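Local coordinates for DegQ (PDB 3PV2), which is a self-compartmentalizing HtrA protease with two PDZ domains that forms 12-meric assemblies and probably degrades and chaperones other proteins, at residues B[253-258]-B[324-329]; B[331-336]-B[348-353]; B[383-388]-B[409-414]. One frame throughout, in Å; residues are numbered along the deposited sequence.

Interaction 1 of 3, residues B[253-258]-B[324-329]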
# COMPACT_ATOMS: atom_id res chain seq x y z
N GLY B 253 -33.71 -24.59 37.62
CA GLY B 253 -32.78 -23.49 37.34
C GLY B 253 -31.83 -23.67 36.16
O GLY B 253 -31.24 -22.71 35.72
N SER B 254 -31.64 -24.89 35.68
CA SER B 254 -30.91 -25.15 34.42
C SER B 254 -31.21 -26.55 33.91
O SER B 254 -31.76 -27.34 34.64
CB SER B 254 -29.40 -25.03 34.62
OG SER B 254 -28.91 -26.19 35.26
N ILE B 255 -30.85 -26.83 32.66
CA ILE B 255 -31.03 -28.15 32.12
C ILE B 255 -29.72 -28.90 32.41
O ILE B 255 -28.66 -28.45 32.00
CB ILE B 255 -31.22 -28.15 30.55
CG1 ILE B 255 -32.36 -27.22 30.11
CG2 ILE B 255 -31.40 -29.57 30.02
CD1 ILE B 255 -33.59 -27.37 30.89
N HIS B 256 -29.78 -30.00 33.14
CA HIS B 256 -28.59 -30.82 33.31
C HIS B 256 -28.75 -32.06 32.44
O HIS B 256 -29.40 -33.01 32.83
CB HIS B 256 -28.39 -31.19 34.77
CG HIS B 256 -27.11 -31.93 35.00
ND1 HIS B 256 -25.97 -31.32 35.48
CD2 HIS B 256 -26.77 -33.23 34.79
CE1 HIS B 256 -25.00 -32.21 35.57
NE2 HIS B 256 -25.46 -33.38 35.15
N ARG B 257 -28.16 -32.02 31.26
CA ARG B 257 -28.26 -33.10 30.30
C ARG B 257 -27.44 -34.33 30.72
O ARG B 257 -26.30 -34.20 31.19
CB ARG B 257 -27.75 -32.64 28.95
CG ARG B 257 -28.69 -31.74 28.26
CD ARG B 257 -28.06 -31.15 27.04
NE ARG B 257 -29.06 -30.36 26.34
CZ ARG B 257 -29.40 -29.11 26.63
NH1 ARG B 257 -28.81 -28.45 27.61
NH2 ARG B 257 -30.34 -28.50 25.92
N GLY B 258 -28.05 -35.50 30.54
CA GLY B 258 -27.40 -36.74 30.89
C GLY B 258 -27.16 -37.55 29.63
O GLY B 258 -27.33 -37.07 28.51
N ILE B 324 -35.18 -37.15 24.88
CA ILE B 324 -34.25 -37.74 25.85
C ILE B 324 -33.32 -36.72 26.50
O ILE B 324 -33.08 -36.76 27.71
CB ILE B 324 -33.35 -38.80 25.20
CG1 ILE B 324 -34.09 -40.13 25.01
CG2 ILE B 324 -32.14 -39.09 26.06
CD1 ILE B 324 -33.27 -41.13 24.20
N SER B 325 -32.82 -35.82 25.67
CA SER B 325 -31.91 -34.76 26.07
C SER B 325 -32.30 -34.08 27.34
O SER B 325 -31.43 -33.65 28.08
CB SER B 325 -31.83 -33.66 25.01
OG SER B 325 -32.93 -32.78 25.18
N LEU B 326 -33.59 -33.98 27.61
CA LEU B 326 -34.03 -33.20 28.75
C LEU B 326 -34.58 -34.06 29.87
O LEU B 326 -35.18 -33.53 30.84
CB LEU B 326 -35.11 -32.20 28.31
CG LEU B 326 -34.97 -31.40 27.00
CD1 LEU B 326 -36.28 -30.71 26.78
CD2 LEU B 326 -33.81 -30.40 26.96
N LEU B 327 -34.41 -35.37 29.78
CA LEU B 327 -34.70 -36.20 30.95
C LEU B 327 -33.60 -35.98 31.97
O LEU B 327 -32.47 -35.63 31.64
CB LEU B 327 -34.79 -37.69 30.59
CG LEU B 327 -36.05 -38.20 29.87
CD1 LEU B 327 -36.89 -37.08 29.29
CD2 LEU B 327 -35.63 -39.20 28.84
N ARG B 328 -33.95 -36.24 33.21
CA ARG B 328 -33.04 -36.00 34.30
C ARG B 328 -32.14 -37.19 34.58
O ARG B 328 -32.60 -38.33 34.62
CB ARG B 328 -33.86 -35.68 35.56
CG ARG B 328 -34.38 -34.23 35.58
CD ARG B 328 -33.65 -33.48 36.65
NE ARG B 328 -33.09 -32.24 36.18
CZ ARG B 328 -32.14 -31.59 36.84
NH1 ARG B 328 -31.69 -32.08 37.99
NH2 ARG B 328 -31.65 -30.46 36.36
N VAL B 329 -30.87 -36.90 34.84
CA VAL B 329 -29.96 -37.92 35.31
C VAL B 329 -30.71 -38.65 36.40
O VAL B 329 -31.38 -38.03 37.17
CB VAL B 329 -28.64 -37.31 35.86
CG1 VAL B 329 -27.82 -38.38 36.68
CG2 VAL B 329 -27.79 -36.69 34.72
O HOH W 1 -30.85 -35.87 29.87
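The linker from the protease domain to the first PDZ domain lies against the end of helix 318-325 here, with Ile255, His256 and Arg257 meeting Ser325, Leu326, Arg328 and Val329. On the apolar side, Ile255 CG2 touches Leu326 CD2 at 4.0 Å, the two side chains crossing obliquely, and both also rest on helix 239-252. With CG beside the backbone N (chi1 -74°), Arg257 brings its CG to 3.3 Å from Ser325 O, and from there the chain runs extended to NE. It lies alongside Leu326, pointing the same way, while Ile255 CG2 sits over one face of the guanidinium, offset toward its rim. The charged end passes beyond this contact to form salt bridges with Asp122 and Glu124 of the protease domain.

With CG anti to the backbone N (chi1 -175°), the His256 ring is carried to where its CD2 edge meets Val329 CG2, at 3.6 Å. The ring NE2 is hydrogen-bonded to Asp352. Val329 CG2 also packs on Gly258 CA at 3.9 Å. Arg328, bent along its chain, swings NH2 to 3.7 Å from His256 CB; Ser254 O lies near the plane of its guanidinium, at the edge, and Phe252 adds a cation-pi contact. Gly258 N donates to a water near the helix-end carbonyls, but that water's position, 2.4 Å from Leu327 O, makes the rest of its bonding doubtful. Joined mainly by side-chain packing, linker and helix end form a solvent-facing interdomain junction of an HtrA protease, between its trypsin-like and PDZ modules.

Interaction 2 of 3, residues B[331-336]-B[348-353]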
# COMPACT_ATOMS: atom_id res chain seq x y z
N SER B 331 -33.34 -40.57 35.86
CA SER B 331 -34.66 -41.05 35.40
C SER B 331 -34.64 -42.36 34.64
O SER B 331 -33.72 -42.66 33.85
CB SER B 331 -35.49 -40.05 34.62
OG SER B 331 -34.75 -39.07 33.98
N THR B 332 -35.68 -43.14 34.90
CA THR B 332 -35.95 -44.36 34.19
C THR B 332 -36.73 -43.93 32.95
O THR B 332 -37.64 -43.07 33.03
CB THR B 332 -36.64 -45.40 35.09
OG1 THR B 332 -35.66 -45.97 35.96
CG2 THR B 332 -37.31 -46.53 34.29
N VAL B 333 -36.30 -44.42 31.79
CA VAL B 333 -37.01 -44.18 30.56
C VAL B 333 -37.43 -45.47 29.85
O VAL B 333 -36.65 -46.45 29.77
CB VAL B 333 -36.28 -43.21 29.59
CG1 VAL B 333 -34.81 -43.09 29.92
CG2 VAL B 333 -36.52 -43.59 28.18
N LYS B 334 -38.68 -45.45 29.37
CA LYS B 334 -39.26 -46.59 28.72
C LYS B 334 -39.02 -46.42 27.21
O LYS B 334 -39.30 -45.38 26.68
CB LYS B 334 -40.75 -46.66 29.04
CG LYS B 334 -41.55 -47.55 28.14
CD LYS B 334 -42.97 -47.70 28.63
CE LYS B 334 -43.89 -47.99 27.49
NZ LYS B 334 -45.34 -47.92 27.86
N ILE B 335 -38.48 -47.43 26.56
CA ILE B 335 -38.23 -47.32 25.10
C ILE B 335 -38.87 -48.48 24.38
O ILE B 335 -38.60 -49.60 24.71
CB ILE B 335 -36.72 -47.28 24.74
CG1 ILE B 335 -35.98 -46.14 25.47
CG2 ILE B 335 -36.58 -47.05 23.27
CD1 ILE B 335 -34.41 -46.36 25.61
N ILE B 336 -39.72 -48.21 23.40
CA ILE B 336 -40.39 -49.30 22.69
C ILE B 336 -39.76 -49.33 21.32
O ILE B 336 -39.68 -48.31 20.70
CB ILE B 336 -41.95 -49.11 22.61
CG1 ILE B 336 -42.59 -49.24 24.00
CG2 ILE B 336 -42.63 -50.18 21.68
CD1 ILE B 336 -44.11 -49.11 23.95
N ALA B 348 -34.26 -48.07 30.30
CA ALA B 348 -32.94 -47.53 30.45
C ALA B 348 -32.91 -46.43 31.54
O ALA B 348 -33.88 -45.73 31.77
CB ALA B 348 -32.45 -47.00 29.11
N VAL B 349 -31.77 -46.32 32.23
CA VAL B 349 -31.57 -45.26 33.25
C VAL B 349 -30.58 -44.20 32.75
O VAL B 349 -29.48 -44.54 32.39
CB VAL B 349 -31.17 -45.89 34.63
CG1 VAL B 349 -30.90 -44.80 35.70
CG2 VAL B 349 -32.30 -46.80 35.16
N VAL B 350 -30.98 -42.94 32.65
CA VAL B 350 -30.11 -41.88 32.18
C VAL B 350 -29.02 -41.64 33.21
O VAL B 350 -29.33 -41.58 34.40
CB VAL B 350 -30.86 -40.56 32.06
CG1 VAL B 350 -29.92 -39.43 31.62
CG2 VAL B 350 -32.06 -40.67 31.09
N THR B 351 -27.78 -41.51 32.77
CA THR B 351 -26.68 -41.29 33.66
C THR B 351 -26.00 -39.96 33.41
O THR B 351 -26.15 -39.34 32.34
CB THR B 351 -25.58 -42.41 33.60
OG1 THR B 351 -25.10 -42.58 32.25
CG2 THR B 351 -26.15 -43.72 34.11
N ASP B 352 -25.24 -39.55 34.41
CA ASP B 352 -24.41 -38.37 34.33
C ASP B 352 -23.23 -38.65 33.40
O ASP B 352 -22.59 -39.69 33.52
CB ASP B 352 -23.92 -37.95 35.71
CG ASP B 352 -23.24 -36.60 35.67
OD1 ASP B 352 -22.00 -36.55 35.67
OD2 ASP B 352 -23.97 -35.58 35.57
N ILE B 353 -22.97 -37.70 32.50
CA ILE B 353 -22.02 -37.86 31.37
C ILE B 353 -20.64 -38.01 31.97
O ILE B 353 -19.86 -38.88 31.59
CB ILE B 353 -22.04 -36.64 30.39
CG1 ILE B 353 -23.46 -36.36 29.90
CG2 ILE B 353 -21.11 -36.87 29.17
CD1 ILE B 353 -23.69 -34.93 29.36
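Val333 packs its CG1 against CG2 of Val350, 3.8 Å away, the two side chains crossing at about a right angle. The same Val333 CG1 lies only 3.4 Å from Ala348 O: chi1 of 19° leaves it almost eclipsed with the backbone N, a strained setting. Two residues along the same strand, Ile335 reaches diagonally across, its CD1 4.1 Å from Ala348 CB. Val333 and Ala348 face the same side of the sheet; Thr332 and Val349 occupy the other, where Thr332 OG1, set beside its backbone N, meets Val349 CG2 at 3.6 Å.

The backbones form the antiparallel arms of a beta hairpin near its open end. Val333 and Ala348 are a hydrogen-bonded pair, with Val333 N donating to Ala348 O at 2.8 Å and Ala348 N returning a bond to Val333 O at 2.9 Å. Thr332 and Val349 form the non-hydrogen-bonded pair next to it, after which Val350 N donates to Ser331 O at 3.0 Å. That last carbonyl also takes a CA-H...O contact from Val349, and the hydroxyl of Ser331 turns to Arg328 O.

The face bearing Val333 and Ala348 is buried in the first PDZ domain, against Met260, Ile309 of strand 305-309 and Ala298 of helix 294-298, while strand 342-349 leads through Asp352, the N-cap, into helix 353-362.

Interaction 3 of 3, residues B[383-388]-B[409-414]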
# COMPACT_ATOMS: atom_id res chain seq x y z
N GLY B 383 14.97 -52.42 12.64
CA GLY B 383 14.72 -53.80 12.18
C GLY B 383 13.24 -54.11 12.10
O GLY B 383 12.46 -53.23 11.90
N ASN B 384 12.87 -55.37 12.29
CA ASN B 384 11.50 -55.74 12.27
C ASN B 384 10.72 -55.34 13.60
O ASN B 384 11.03 -55.84 14.68
CB ASN B 384 11.32 -57.21 12.00
CG ASN B 384 9.87 -57.50 11.59
OD1 ASN B 384 9.23 -56.63 10.97
ND2 ASN B 384 9.31 -58.64 11.99
N VAL B 385 9.83 -54.37 13.49
CA VAL B 385 9.06 -53.83 14.63
C VAL B 385 7.71 -54.55 14.70
O VAL B 385 6.93 -54.47 13.75
CB VAL B 385 8.89 -52.32 14.49
CG1 VAL B 385 8.00 -51.78 15.59
CG2 VAL B 385 10.26 -51.65 14.62
N ILE B 386 7.45 -55.18 15.86
CA ILE B 386 6.20 -55.86 16.18
C ILE B 386 5.62 -55.27 17.42
O ILE B 386 6.33 -55.07 18.44
CB ILE B 386 6.42 -57.34 16.43
CG1 ILE B 386 6.88 -58.02 15.15
CG2 ILE B 386 5.13 -57.99 16.74
CD1 ILE B 386 7.60 -59.43 15.38
N GLY B 387 4.35 -54.90 17.38
CA GLY B 387 3.85 -54.15 18.52
C GLY B 387 2.44 -53.71 18.24
O GLY B 387 1.78 -54.25 17.37
N VAL B 388 2.02 -52.73 19.02
CA VAL B 388 0.66 -52.19 18.88
C VAL B 388 0.82 -50.73 18.59
O VAL B 388 1.45 -50.00 19.38
CB VAL B 388 -0.15 -52.38 20.17
CG1 VAL B 388 -1.45 -51.51 20.14
CG2 VAL B 388 -0.53 -53.85 20.30
N ILE B 409 4.48 -46.72 18.57
CA ILE B 409 4.32 -48.12 18.59
C ILE B 409 4.69 -48.64 19.96
O ILE B 409 5.84 -48.47 20.40
CB ILE B 409 5.19 -48.89 17.54
CG1 ILE B 409 5.09 -48.28 16.12
CG2 ILE B 409 4.80 -50.37 17.52
CD1 ILE B 409 3.75 -48.04 15.64
N ILE B 410 3.75 -49.29 20.65
CA ILE B 410 4.02 -49.98 21.90
C ILE B 410 4.64 -51.34 21.63
O ILE B 410 4.01 -52.24 21.05
CB ILE B 410 2.81 -50.16 22.72
CG1 ILE B 410 2.26 -48.78 23.08
CG2 ILE B 410 3.10 -50.89 24.07
CD1 ILE B 410 0.75 -48.87 23.60
N ILE B 411 5.92 -51.44 21.96
CA ILE B 411 6.66 -52.66 21.67
C ILE B 411 6.94 -53.56 22.87
O ILE B 411 7.27 -54.72 22.68
CB ILE B 411 7.98 -52.38 20.95
CG1 ILE B 411 8.89 -51.55 21.82
CG2 ILE B 411 7.72 -51.64 19.64
CD1 ILE B 411 10.43 -51.66 21.24
N SER B 412 6.67 -53.09 24.10
CA SER B 412 6.71 -53.92 25.26
C SER B 412 5.92 -53.25 26.32
O SER B 412 5.64 -52.04 26.30
CB SER B 412 8.18 -54.15 25.68
OG SER B 412 8.71 -53.04 26.48
N ALA B 413 5.38 -54.06 27.21
CA ALA B 413 4.58 -53.55 28.29
C ALA B 413 4.95 -54.40 29.52
O ALA B 413 4.99 -55.62 29.45
CB ALA B 413 3.06 -53.65 28.00
N ASN B 414 5.20 -53.72 30.63
CA ASN B 414 5.76 -54.36 31.86
C ASN B 414 6.83 -55.36 31.51
O ASN B 414 6.83 -56.47 32.00
CB ASN B 414 4.67 -55.02 32.66
CG ASN B 414 3.61 -54.00 33.20
OD1 ASN B 414 3.89 -52.81 33.31
ND2 ASN B 414 2.39 -54.49 33.52
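Val388 and Ile410 make the backbone bonds of this contact, as an antiparallel hydrogen-bonded pair. Val388 N donates to Ile410 O at 2.9 Å, and Ile410 N answers to Val388 O at 2.7 Å. The donors sit 19° and 26°, respectively, out of the acceptor carbonyl planes. Val388 O is further approached by Ile409 CA, 3.5 Å away, in a CA-H...O contact.

Most of the apolar contacts come before the corner at Gly387. Val385 CG1, anti to its backbone N, lies against two isoleucine methyls at once, 4.0 Å from Ile409 CG2 and 4.1 Å from Ile411 CG2. Ile411 CG2, set beside its own backbone N, touches both Val385 and the carbonyl oxygen of Ile386. Beyond the corner Val388 and Ile410 extend to one common face of the sheet and pack on each other there.

Close packing on Gly387 CA involves the backbone O of Ile410, at 3.2 Å, and the CG2 methyl of Ile409, at 4.0 Å. A CB here would run into Ile410 O, and the absence of a side chain allows the close approach. The chain turns its corner at this residue; strand 384-386 makes an angle of 74° with strand 409-413, pairing instead with strand 370-378.

Leu440 of strand 435-441 packs on Val385 and Ile411, and Leu424 of helix 421-428 on Ile410. The contact, mostly buried in the core of the second PDZ domain, thus depends on paired backbone amides and carbonyls and on branched aliphatic packing, not on ion pairs.

In the fold
Following the chain from the N terminus, the protease barrels come first and helix 239-252 leads into the linker. Interaction 1 then closes a loop from that linker to the end of helix 318-325, spanning most of the first PDZ domain. Interaction 2 opens just afterwards and closes the short hairpin of strands 332-339 and 342-349. The two touch where the linker packs on the residues after the hairpin, as Gly258 does on Val350. Helix 353-362 carries the chain to the second PDZ domain, where interaction 3 closes its own loop, its centre about 42 Å from that of interaction 2. The three follow in series, neither nesting nor crossing.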